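Local coordinates for proteasome protein (PDB 2P90) that is of unknown function but belongs to the PAC2 family, named for a proteasome assembly chaperone, and may act in assembling protein complexes, at the interface of chains A and B. Sequence-based numbering; all coordinates share one arbitrary frame. Chains: chain A/B, Hypothetical protein Cgl1923.

Contact 1: the interface of chains A and B. Residues chain A 81-82; chain B 157-158, 188.
B:Gly157 and A:Asn81 meet backbone to backbone, where the turn between strands 76-78 and 83-86 of one subunit reaches the end of strand 153-157 in the next. This is a subunit contact of the deposited three-copy assembly and may help join the copies. The amide N of B:Gly157 donates a hydrogen bond to the carbonyl O of A:Asn81 at 2.8 Å. It is fairly straight at the hydrogen, 164°, but the donor stands above the carbonyl plane rather than on a lone pair. The site illustrates how a main-chain hydrogen bond can be paired with side-chain packing from the next residue.

That side chain is A:Glu82, which buries more area here than any other residue of the patch. Its chain bends at the second torsion (chi2 90°), which lays the carboxylate over the face of the B:Gly157 peptide group, the two planes inclined to each other. Carboxylate oxygen OE2 lies 3.6 Å from the carbonyl C of B:Gly157; the approach of OE1 to the glycine O pairs two acceptors and is doubtful. The aliphatic stretch of B:Lys188, from helix 179-189, completes the packed part, crossing obliquely past the glutamate. Its methylene CD lies 3.5 Å from A:Glu82 OE2 and 3.9 Å from A:Glu82 CG.

The looser side begins at B:Asn158, which adds a light touch through its CB, 3.7 Å from A:Glu82 OE2. There too the lysine turns at its last two torsions, leaving opposite charges that may attract weakly without forming a salt bridge: the amine NZ of B:Lys188 remains 5.5 Å from the carboxylate OE2 of A:Glu82.

Contact 2: the interface of chains A and B. Residues chain A 75-77; chain B 173-175, 177.
A:Val76 and B:Val175 face each other as a hydrogen-bonded pair of an antiparallel beta-bridge, by which strand 76-78 of one PAC2-family subunit extends along strand 173-175 of its neighbour in the deposited assembly. Such strand pairing between copies may help join the subunits, although the structure alone does not show that the same pairing forms in solution. Each residue both gives and takes: the N of A:Val76 donates to the O of B:Val175 at 3.0 Å, and the N of B:Val175 donates to the O of A:Val76 at 2.8 Å. This reciprocal pair sets the register of the two strands.

The strand alternation then sorts the side chains onto two faces. On one face lie those of the bonded pair. The A:Val76 branch CG2 reaches past its partner and packs on B:Gly177 CA at 3.6 Å. B:Val175 answers with its own CG2, which touches A:Val76 CB more loosely, at 4.1 Å.

On the opposite face B:Thr174 meets A:Val75 and A:Val77. A:Val77 is its bridge partner, and the two side chains run alongside each other in the same direction, with methyl CG2 of B:Thr174 3.6 Å from CG2 of A:Val77. Toward A:Val75 the approach is oblique: branch CG1 of A:Val75 meets B:Thr174 at CB, 3.9 Å away. The threonine hydroxyl OG1 takes the position between its backbone N and carbonyl carbon (chi1 60°), which leaves CG2 as the branch that meets A:Val77. B:Met173 takes part chiefly through its backbone, the carbonyl O of B:Met173 lying 3.4 Å from A:Val77 CA.

Contact 1: the interface of chains A and B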
loop_
_atom_site.group_PDB
_atom_site.type_symbol
_atom_site.label_atom_id
_atom_site.label_comp_id
_atom_site.label_asym_id
_atom_site.label_seq_id
_atom_site.Cartn_x
_atom_site.Cartn_y
_atom_site.Cartn_z
ATOM N N ASN A 81 20.707 -19.309 13.537
ATOM C CA ASN A 81 19.664 -19.913 12.687
ATOM C C ASN A 81 18.290 -20.076 13.359
ATOM O O ASN A 81 17.633 -21.112 13.264
ATOM C CB ASN A 81 20.180 -21.194 12.018
ATOM C CG ASN A 81 21.368 -20.918 11.105
ATOM O OD1 ASN A 81 22.485 -20.737 11.581
ATOM N ND2 ASN A 81 21.127 -20.860 9.786
ATOM N N GLU A 82 17.872 -19.011 14.037
ATOM C CA GLU A 82 16.581 -18.970 14.695
ATOM C C GLU A 82 15.969 -17.575 14.544
ATOM O O GLU A 82 16.688 -16.567 14.463
ATOM C CB GLU A 82 16.757 -19.305 16.171
ATOM C CG GLU A 82 15.493 -19.777 16.881
ATOM C CD GLU A 82 15.291 -21.297 16.829
ATOM O OE1 GLU A 82 16.300 -22.054 16.868
ATOM O OE2 GLU A 82 14.117 -21.735 16.777
ATOM N N GLY B 157 15.242 -22.105 12.151
ATOM C CA GLY B 157 14.175 -22.747 12.895
ATOM C C GLY B 157 14.706 -23.773 13.900
ATOM O O GLY B 157 15.887 -23.741 14.269
ATOM N N ASN B 158 13.819 -24.672 14.337
ATOM C CA ASN B 158 14.118 -25.629 15.392
ATOM C C ASN B 158 13.936 -27.086 14.926
ATOM O O ASN B 158 14.001 -28.009 15.736
ATOM C CB ASN B 158 13.277 -25.323 16.652
ATOM C CG ASN B 158 11.770 -25.539 16.439
ATOM O OD1 ASN B 158 11.346 -26.207 15.480
ATOM N ND2 ASN B 158 10.956 -24.981 17.341
ATOM N N LYS B 188 7.386 -21.239 17.202
ATOM C CA LYS B 188 8.469 -21.353 18.176
ATOM C C LYS B 188 7.998 -21.041 19.615
ATOM O O LYS B 188 8.009 -21.931 20.483
ATOM C CB LYS B 188 9.656 -20.481 17.772
ATOM C CG LYS B 188 10.794 -20.464 18.783
ATOM C CD LYS B 188 11.911 -19.528 18.320
ATOM C CE LYS B 188 11.611 -18.062 18.693
ATOM N NZ LYS B 188 12.329 -17.598 19.950
#

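Contact 2: the interface of chains A and B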
loop_
_atom_site.group_PDB
_atom_site.type_symbol
_atom_site.label_atom_id
_atom_site.label_comp_id
_atom_site.label_asym_id
_atom_site.label_seq_id
_atom_site.Cartn_x
_atom_site.Cartn_y
_atom_site.Cartn_z
ATOM N N VAL A 75 10.799 -5.123 11.196
ATOM C CA VAL A 75 12.079 -5.805 11.123
ATOM C C VAL A 75 12.153 -7.040 12.027
ATOM O O VAL A 75 11.698 -7.041 13.185
ATOM C CB VAL A 75 13.207 -4.819 11.468
ATOM C CG1 VAL A 75 14.469 -5.555 11.750
ATOM C CG2 VAL A 75 13.433 -3.864 10.286
ATOM N N VAL A 76 12.693 -8.096 11.429
ATOM C CA VAL A 76 12.904 -9.372 12.068
ATOM C C VAL A 76 14.430 -9.598 12.203
ATOM O O VAL A 76 15.229 -9.356 11.247
ATOM C CB VAL A 76 12.285 -10.505 11.207
ATOM C CG1 VAL A 76 12.688 -11.892 11.727
ATOM C CG2 VAL A 76 10.780 -10.356 11.089
ATOM N N VAL A 77 14.821 -10.065 13.387
ATOM C CA VAL A 77 16.201 -10.513 13.635
ATOM C C VAL A 77 16.309 -12.047 13.622
ATOM O O VAL A 77 15.691 -12.749 14.431
ATOM C CB VAL A 77 16.769 -9.941 14.967
ATOM C CG1 VAL A 77 18.187 -10.514 15.267
ATOM C CG2 VAL A 77 16.783 -8.408 14.951
ATOM N N MET B 173 21.412 -11.622 11.336
ATOM C CA MET B 173 20.912 -10.674 10.329
ATOM C C MET B 173 19.522 -10.091 10.609
ATOM O O MET B 173 18.677 -10.697 11.290
ATOM C CB MET B 173 21.023 -11.244 8.909
ATOM C CG MET B 173 20.026 -12.331 8.604
ATOM S SD MET B 173 20.445 -13.185 7.079
ATOM C CE MET B 173 21.120 -14.720 7.715
ATOM N N THR B 174 19.316 -8.879 10.109
ATOM C CA THR B 174 18.006 -8.233 10.228
ATOM C C THR B 174 17.378 -8.165 8.833
ATOM O O THR B 174 17.980 -7.619 7.892
ATOM C CB THR B 174 18.083 -6.827 10.880
ATOM O OG1 THR B 174 18.917 -5.996 10.067
ATOM C CG2 THR B 174 18.667 -6.896 12.306
ATOM N N VAL B 175 16.191 -8.759 8.705
ATOM C CA VAL B 175 15.448 -8.759 7.429
ATOM C C VAL B 175 14.104 -7.989 7.539
ATOM O O VAL B 175 13.609 -7.774 8.638
ATOM C CB VAL B 175 15.263 -10.210 6.854
ATOM C CG1 VAL B 175 16.620 -10.907 6.665
ATOM C CG2 VAL B 175 14.343 -11.065 7.722
ATOM N N GLY B 177 10.246 -7.737 7.800
ATOM C CA GLY B 177 9.311 -8.706 8.298
ATOM C C GLY B 177 8.364 -9.248 7.252
ATOM O O GLY B 177 8.127 -8.619 6.200
#

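About 14 Å separates the centres of contact 1 and contact 2, yet both use one short stretch of chain A: contact 2 takes strand 76-78 and the residue before it, and contact 1 the turn leading into strand 83-86. In chain B they draw on separate elements, strand 173-175 in contact 2, strand 153-157 and helix 179-189 in contact 1. One projecting segment is thus gripped at two successive points. Because the interface is not an exact two-fold and the deposited assembly holds three copies, such an arm could link subunits head to tail, though the structure alone does not establish a trimer in solution.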